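Angiotensin-converting enzyme (Anopheles gambiae, PDB 6S1Y) is a zinc metallopeptidase of the angiotensin-converting enzyme family that probably removes dipeptides from the C-terminal ends of peptide substrates. Local coordinates at residues Leu249-Trp253 and Ala254-Asp258; Leu429-Leu432 and Pro433-Tyr436. All blocks are in the same frame, centred on the assembly; numbering follows the deposited sequence.

Contact 1: residues Leu249-Trp253 and Ala254-Asp258; sequences LGNLW and AQTWD. With KSN ((2~{S})-2-[[(4~{S})-4-azanyl-5-oxidanyl-5-oxidanylidene-pentanoyl]amino]pentanedioic acid), chain H.
Leu249 lies alongside Trp257, both side chains pointing the same way, and sets its CD2 methyl over one face of the indole, 3.8 Å from the centroid of the five-membered ring and 14° off the normal, a CH-pi contact. Its other methyl, CD1, meets the CB of Ala254 at 3.8 Å. At the rim of the same indole, Trp257 NE1 donates to Ala254 O over 2.9 Å, which fixes the rotation of the ring. A water bridges Leu249 O and Thr256 O, donating to both. The chain folds back in a type I beta turn from Asn251 to Ala254, closed by Ala254 N donating to Asn251 O at 3.0 Å. CG of Asn251, anti to the backbone N (chi1 175°), carries OD1 toward two backbone N-H groups: Trp253 N at 2.9 Å makes an Asx turn, and Gln255 N is a second donor at 3.2 Å, from the opposite face of the amide plane. The Gln255 and Trp253 side chains lie side by side, amide and ring planes 54° apart, with Gln255 OE1 3.7 Å from Trp253 CE3. That OE1 accepts from Lys485, which also makes a cation-pi contact with Trp253, while Gln255 NE2 donates to the ligand carboxylate oxygen KSN O19 at 3.0 Å.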
ATOM      1  N   LEU A 249      12.502 -10.261 -10.643  1.00 36.02           N
ATOM      2  CA  LEU A 249      11.344  -9.443 -10.988  1.00 36.61           C
ATOM      3  C   LEU A 249      11.487  -7.994 -10.549  1.00 37.65           C
ATOM      4  O   LEU A 249      10.493  -7.257 -10.553  1.00 35.72           O
ATOM      5  CB  LEU A 249      10.080 -10.060 -10.399  1.00 38.03           C
ATOM      6  CG  LEU A 249       9.717 -11.380 -11.103  1.00 37.09           C
ATOM      7  CD1 LEU A 249       8.755 -12.172 -10.260  1.00 37.21           C
ATOM      8  CD2 LEU A 249       9.110 -11.074 -12.458  1.00 36.79           C
ATOM      9  N   GLY A 250      12.709  -7.570 -10.204  1.00 36.59           N
ATOM     10  CA  GLY A 250      13.017  -6.166 -10.043  1.00 38.30           C
ATOM     11  C   GLY A 250      12.645  -5.579  -8.709  1.00 38.82           C
ATOM     12  O   GLY A 250      12.770  -4.368  -8.533  1.00 37.20           O
ATOM     13  N   ASN A 251      12.256  -6.427  -7.750  1.00 39.98           N
ATOM     14  CA  ASN A 251      11.615  -6.001  -6.508  1.00 39.65           C
ATOM     15  C   ASN A 251      11.788  -7.128  -5.489  1.00 39.62           C
ATOM     16  O   ASN A 251      11.549  -8.285  -5.816  1.00 38.78           O
ATOM     17  CB  ASN A 251      10.134  -5.699  -6.763  1.00 37.16           C
ATOM     18  CG  ASN A 251       9.383  -5.377  -5.503  1.00 39.57           C
ATOM     19  OD1 ASN A 251       9.016  -6.276  -4.735  1.00 39.71           O
ATOM     20  ND2 ASN A 251       9.132  -4.088  -5.268  1.00 41.78           N
ATOM     21  N   LEU A 252      12.213  -6.787  -4.264  1.00 39.41           N
ATOM     22  CA  LEU A 252      12.585  -7.804  -3.289  1.00 37.77           C
ATOM     23  C   LEU A 252      11.427  -8.735  -2.932  1.00 38.91           C
ATOM     24  O   LEU A 252      11.657  -9.887  -2.542  1.00 37.55           O
ATOM     25  CB  LEU A 252      13.097  -7.149  -2.006  1.00 38.64           C
ATOM     26  CG  LEU A 252      14.610  -7.028  -1.832  1.00 41.40           C
ATOM     27  CD1 LEU A 252      14.925  -6.228  -0.593  1.00 40.44           C
ATOM     28  CD2 LEU A 252      15.236  -8.408  -1.744  1.00 40.20           C
ATOM     29  N   TRP A 253      10.190  -8.261  -3.021  1.00 37.76           N
ATOM     30  CA  TRP A 253       9.020  -9.053  -2.706  1.00 36.57           C
ATOM     31  C   TRP A 253       8.265  -9.507  -3.949  1.00 37.76           C
ATOM     32  O   TRP A 253       7.263 -10.211  -3.830  1.00 35.26           O
ATOM     33  CB  TRP A 253       8.116  -8.235  -1.785  1.00 38.97           C
ATOM     34  CG  TRP A 253       8.914  -7.647  -0.663  1.00 37.92           C
ATOM     35  CD1 TRP A 253       9.195  -8.237   0.525  1.00 38.41           C
ATOM     36  CD2 TRP A 253       9.562  -6.364  -0.645  1.00 39.80           C
ATOM     37  NE1 TRP A 253       9.967  -7.404   1.302  1.00 40.24           N
ATOM     38  CE2 TRP A 253      10.223  -6.253   0.594  1.00 38.95           C
ATOM     39  CE3 TRP A 253       9.631  -5.293  -1.550  1.00 40.97           C
ATOM     40  CZ2 TRP A 253      10.925  -5.115   0.961  1.00 39.57           C
ATOM     41  CZ3 TRP A 253      10.357  -4.162  -1.192  1.00 42.78           C
ATOM     42  CH2 TRP A 253      10.992  -4.079   0.060  1.00 40.50           C
ATOM     43  N   ALA A 254       8.729  -9.118  -5.138  1.00 38.88           N
ATOM     44  CA  ALA A 254       8.040  -9.397  -6.404  1.00 36.99           C
ATOM     45  C   ALA A 254       6.618  -8.871  -6.396  1.00 38.15           C
ATOM     46  O   ALA A 254       5.736  -9.442  -7.055  1.00 37.41           O
ATOM     47  CB  ALA A 254       8.043 -10.895  -6.715  1.00 36.64           C
ATOM     48  N   GLN A 255       6.371  -7.787  -5.660  1.00 36.19           N
ATOM     49  CA  GLN A 255       5.003  -7.296  -5.543  1.00 39.39           C
ATOM     50  C   GLN A 255       4.582  -6.470  -6.750  1.00 38.17           C
ATOM     51  O   GLN A 255       3.400  -6.421  -7.083  1.00 38.60           O
ATOM     52  CB  GLN A 255       4.849  -6.476  -4.262  1.00 40.00           C
ATOM     53  CG  GLN A 255       5.588  -5.154  -4.232  1.00 40.09           C
ATOM     54  CD  GLN A 255       5.494  -4.511  -2.852  1.00 44.46           C
ATOM     55  OE1 GLN A 255       5.934  -5.106  -1.858  1.00 45.75           O
ATOM     56  NE2 GLN A 255       4.850  -3.350  -2.765  1.00 43.15           N
ATOM     57  N   THR A 256       5.523  -5.788  -7.390  1.00 39.71           N
ATOM     58  CA  THR A 256       5.293  -5.082  -8.638  1.00 38.98           C
ATOM     59  C   THR A 256       6.518  -5.339  -9.501  1.00 38.08           C
ATOM     60  O   THR A 256       7.637  -5.428  -8.977  1.00 38.50           O
ATOM     61  CB  THR A 256       5.092  -3.577  -8.435  1.00 40.50           C
ATOM     62  OG1 THR A 256       6.183  -3.060  -7.676  1.00 43.61           O
ATOM     63  CG2 THR A 256       3.808  -3.302  -7.654  1.00 44.45           C
ATOM     64  N   TRP A 257       6.319  -5.470 -10.806  1.00 35.98           N
ATOM     65  CA  TRP A 257       7.408  -5.815 -11.702  1.00 37.31           C
ATOM     66  C   TRP A 257       7.748  -4.681 -12.660  1.00 37.53           C
ATOM     67  O   TRP A 257       8.357  -4.922 -13.702  1.00 37.62           O
ATOM     68  CB  TRP A 257       7.065  -7.089 -12.486  1.00 36.19           C
ATOM     69  CG  TRP A 257       6.542  -8.235 -11.657  1.00 35.54           C
ATOM     70  CD1 TRP A 257       6.669  -8.413 -10.309  1.00 37.98           C
ATOM     71  CD2 TRP A 257       5.804  -9.366 -12.137  1.00 36.19           C
ATOM     72  NE1 TRP A 257       6.044  -9.582  -9.926  1.00 37.63           N
ATOM     73  CE2 TRP A 257       5.506 -10.178 -11.032  1.00 36.49           C
ATOM     74  CE3 TRP A 257       5.347  -9.760 -13.406  1.00 37.12           C
ATOM     75  CZ2 TRP A 257       4.780 -11.370 -11.156  1.00 38.20           C
ATOM     76  CZ3 TRP A 257       4.614 -10.937 -13.519  1.00 36.47           C
ATOM     77  CH2 TRP A 257       4.349 -11.724 -12.405  1.00 37.00           C
ATOM     78  N   ASP A 258       7.376  -3.444 -12.314  1.00 39.37           N
ATOM     79  CA  ASP A 258       7.639  -2.286 -13.152  1.00 38.66           C
ATOM     80  C   ASP A 258       9.102  -2.160 -13.542  1.00 39.31           C
ATOM     81  O   ASP A 258       9.404  -1.723 -14.654  1.00 40.50           O
ATOM     82  CB  ASP A 258       7.166  -1.011 -12.433  1.00 43.09           C
ATOM     83  CG  ASP A 258       7.769  -0.856 -11.029  1.00 45.59           C
ATOM     84  OD1 ASP A 258       7.603  -1.774 -10.180  1.00 47.12           O
ATOM     85  OD2 ASP A 258       8.400   0.191 -10.770  1.00 48.26           O
TER
HETATM   86  C10 KSN H 710       2.210   3.280   7.252  0.62 54.97           C
HETATM   87  C13 KSN H 710       1.495   3.852   2.694  0.62 46.66           C
HETATM   88  C17 KSN H 710       4.156  -1.107  -0.639  0.62 46.93           C
HETATM   89  C02 KSN H 710       3.171  -0.069  -1.190  0.62 47.60           C
HETATM   90  C03 KSN H 710       2.681   0.986  -0.188  0.62 46.92           C
HETATM   91  C04 KSN H 710       3.537   1.218   1.046  0.62 46.80           C
HETATM   92  C05 KSN H 710       4.086   2.659   1.213  0.62 48.20           C
HETATM   93  C07 KSN H 710       2.711   3.147   3.345  0.62 48.54           C
HETATM   94  C08 KSN H 710       2.975   3.584   4.780  0.62 49.29           C
HETATM   95  C09 KSN H 710       1.866   3.146   5.756  0.62 50.71           C
HETATM   96  N01 KSN H 710       1.987  -0.735  -1.743  0.62 47.77           N
HETATM   97  N06 KSN H 710       3.718   3.523   2.344  0.62 47.43           N
HETATM   98  O11 KSN H 710       3.426   3.373   7.609  0.62 55.14           O
HETATM   99  O12 KSN H 710       1.294   3.286   8.144  0.62 56.73           O
HETATM  100  O14 KSN H 710       1.680   4.974   2.147  0.62 46.20           O
HETATM  101  O15 KSN H 710       0.364   3.331   2.661  0.62 46.88           O
HETATM  102  O16 KSN H 710       4.894   3.066   0.432  0.62 47.41           O
HETATM  103  O18 KSN H 710       5.383  -0.817  -0.652  0.62 47.97           O
HETATM  104  O19 KSN H 710       3.824  -2.233  -0.181  0.62 44.86           O
HETATM  105  O   HOH W   1      10.080  -4.399 -10.185  1.00 38.14           O

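Contact 2: residues Leu429-Leu432 and Pro433-Tyr436; sequences LVFL and PFAY
Phe431 and Phe434, three residues apart near the start of helix 431-447, touch through ring carbons: Phe431 CE1 is 4.0 Å from Phe434 CD2. Their side chains run at a slant to one another. The Phe431 ring also receives the methyl of Ala435, one helical turn on, whose CB stands 4.2 Å from the ring centroid and 29° off the normal, an off-centre CH-pi contact. Phe431 carries CG anti to the backbone N (chi1 173°), which brings its ring beside these two later residues although its CB leaves the backbone away from them.

Around this apolar centre the backbone is bonded as an alpha-helix. Ala435 N donates to Phe431 O at 2.8 Å with an angle of 171° at the hydrogen, and Tyr436 N donates to Leu432 O at 2.9 Å in a bond likewise nearly straight, the i to i+4 pattern. Pro433 has no N-H to give, a lack that costs little so near the start of the helix. Its CD instead packs against Val430 O at 3.4 Å. At the polar edge of the contact, the buried Tyr436 hydrogen-bonds through its hydroxyl to Asp208 and Lys440.

Phe431 belongs to the ligand pocket, its side chain about 4 Å from the bound diglutamyl ligand and about 9 Å from the zinc ion. Helix 203-233 packs against Val430 and Tyr436, helix 495-514 against Phe431, Leu432 and Tyr436, and helix 455-467 against Pro433 and Phe434.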
ATOM      1  N   LEU A 429      -1.294  -4.666 -12.230  1.00 39.12           N
ATOM      2  CA  LEU A 429      -2.153  -5.839 -12.166  1.00 38.66           C
ATOM      3  C   LEU A 429      -1.532  -6.927 -11.300  1.00 38.84           C
ATOM      4  O   LEU A 429      -2.238  -7.578 -10.529  1.00 39.72           O
ATOM      5  CB  LEU A 429      -2.456  -6.365 -13.563  1.00 39.23           C
ATOM      6  CG  LEU A 429      -3.392  -7.564 -13.517  1.00 41.55           C
ATOM      7  CD1 LEU A 429      -4.784  -7.135 -13.095  1.00 43.69           C
ATOM      8  CD2 LEU A 429      -3.437  -8.236 -14.854  1.00 46.42           C
ATOM      9  N   VAL A 430      -0.212  -7.142 -11.404  1.00 38.45           N
ATOM     10  CA  VAL A 430       0.416  -8.233 -10.673  1.00 38.93           C
ATOM     11  C   VAL A 430       0.365  -8.038  -9.160  1.00 37.94           C
ATOM     12  O   VAL A 430       0.608  -8.990  -8.397  1.00 37.74           O
ATOM     13  CB  VAL A 430       1.884  -8.420 -11.107  1.00 37.87           C
ATOM     14  CG1 VAL A 430       1.979  -8.615 -12.613  1.00 36.45           C
ATOM     15  CG2 VAL A 430       2.713  -7.257 -10.675  1.00 38.13           C
ATOM     16  N   PHE A 431       0.079  -6.828  -8.697  1.00 38.86           N
ATOM     17  CA  PHE A 431       0.111  -6.535  -7.259  1.00 39.27           C
ATOM     18  C   PHE A 431      -1.098  -7.126  -6.534  1.00 37.55           C
ATOM     19  O   PHE A 431      -1.005  -7.479  -5.350  1.00 38.63           O
ATOM     20  CB  PHE A 431       0.219  -5.009  -7.089  1.00 39.36           C
ATOM     21  CG  PHE A 431       0.103  -4.539  -5.674  1.00 39.15           C
ATOM     22  CD1 PHE A 431       1.194  -4.552  -4.833  1.00 40.94           C
ATOM     23  CD2 PHE A 431      -1.090  -4.039  -5.205  1.00 40.77           C
ATOM     24  CE1 PHE A 431       1.086  -4.127  -3.537  1.00 40.43           C
ATOM     25  CE2 PHE A 431      -1.209  -3.621  -3.895  1.00 40.57           C
ATOM     26  CZ  PHE A 431      -0.118  -3.670  -3.069  1.00 41.98           C
ATOM     27  N   LEU A 432      -2.219  -7.275  -7.207  1.00 36.09           N
ATOM     28  CA  LEU A 432      -3.421  -7.754  -6.522  1.00 38.58           C
ATOM     29  C   LEU A 432      -3.260  -9.142  -5.930  1.00 37.65           C
ATOM     30  O   LEU A 432      -3.530  -9.309  -4.727  1.00 38.22           O
ATOM     31  CB  LEU A 432      -4.613  -7.683  -7.484  1.00 39.21           C
ATOM     32  CG  LEU A 432      -5.022  -6.219  -7.687  1.00 42.08           C
ATOM     33  CD1 LEU A 432      -5.334  -5.925  -9.101  1.00 43.15           C
ATOM     34  CD2 LEU A 432      -6.223  -5.886  -6.824  1.00 43.72           C
ATOM     35  N   PRO A 433      -2.808 -10.156  -6.669  1.00 36.88           N
ATOM     36  CA  PRO A 433      -2.536 -11.442  -6.013  1.00 36.69           C
ATOM     37  C   PRO A 433      -1.545 -11.327  -4.876  1.00 37.95           C
ATOM     38  O   PRO A 433      -1.698 -12.008  -3.855  1.00 40.46           O
ATOM     39  CB  PRO A 433      -1.998 -12.318  -7.157  1.00 38.20           C
ATOM     40  CG  PRO A 433      -2.502 -11.616  -8.443  1.00 39.33           C
ATOM     41  CD  PRO A 433      -2.518 -10.173  -8.110  1.00 36.63           C
ATOM     42  N   PHE A 434      -0.515 -10.500  -5.016  1.00 36.14           N
ATOM     43  CA  PHE A 434       0.414 -10.311  -3.914  1.00 37.07           C
ATOM     44  C   PHE A 434      -0.307  -9.782  -2.684  1.00 37.59           C
ATOM     45  O   PHE A 434      -0.175 -10.337  -1.593  1.00 38.10           O
ATOM     46  CB  PHE A 434       1.523  -9.345  -4.316  1.00 38.21           C
ATOM     47  CG  PHE A 434       2.440  -8.982  -3.182  1.00 38.76           C
ATOM     48  CD1 PHE A 434       3.525  -9.791  -2.863  1.00 39.27           C
ATOM     49  CD2 PHE A 434       2.225  -7.840  -2.448  1.00 39.34           C
ATOM     50  CE1 PHE A 434       4.376  -9.454  -1.839  1.00 39.45           C
ATOM     51  CE2 PHE A 434       3.068  -7.499  -1.416  1.00 40.41           C
ATOM     52  CZ  PHE A 434       4.147  -8.305  -1.110  1.00 39.95           C
ATOM     53  N   ALA A 435      -1.031  -8.665  -2.831  1.00 39.68           N
ATOM     54  CA  ALA A 435      -1.689  -8.042  -1.682  1.00 39.39           C
ATOM     55  C   ALA A 435      -2.654  -9.021  -1.028  1.00 39.60           C
ATOM     56  O   ALA A 435      -2.707  -9.122   0.200  1.00 41.21           O
ATOM     57  CB  ALA A 435      -2.415  -6.772  -2.122  1.00 38.32           C
ATOM     58  N   TYR A 436      -3.387  -9.787  -1.843  1.00 39.84           N
ATOM     59  CA  TYR A 436      -4.297 -10.805  -1.328  1.00 42.84           C
ATOM     60  C   TYR A 436      -3.576 -11.810  -0.429  1.00 40.84           C
ATOM     61  O   TYR A 436      -4.049 -12.118   0.669  1.00 39.43           O
ATOM     62  CB  TYR A 436      -4.965 -11.532  -2.503  1.00 40.97           C
ATOM     63  CG  TYR A 436      -5.892 -12.671  -2.132  1.00 45.98           C
ATOM     64  CD1 TYR A 436      -7.117 -12.436  -1.511  1.00 46.78           C
ATOM     65  CD2 TYR A 436      -5.567 -13.993  -2.453  1.00 45.50           C
ATOM     66  CE1 TYR A 436      -7.973 -13.497  -1.204  1.00 48.69           C
ATOM     67  CE2 TYR A 436      -6.408 -15.033  -2.153  1.00 46.51           C
ATOM     68  CZ  TYR A 436      -7.606 -14.791  -1.520  1.00 48.66           C
ATOM     69  OH  TYR A 436      -8.446 -15.857  -1.228  1.00 50.28           O
TER

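Overall arrangement
Both contacts are buried and local, their centres 11 Å apart, and they press directly on each other: Gln255 CB lies 3.5 Å from Phe434 CD2, and Trp257 CZ3 lies 3.6 Å from Val430 CG1. Contact 1 is an irregular loop, so several of its backbone groups are met by side chains (the Asn251 amide, the Trp257 indole) and a water; contact 2 is regular helix, where the peptide groups bond to one another and the side chains are almost wholly apolar. Each gives one residue to the ligand pocket, Gln255 as a polar donor and Phe431 as an apolar wall. Helix 203-233 packs against both, touching Leu249 and Trp257 in one and Val430 and Tyr436 in the other.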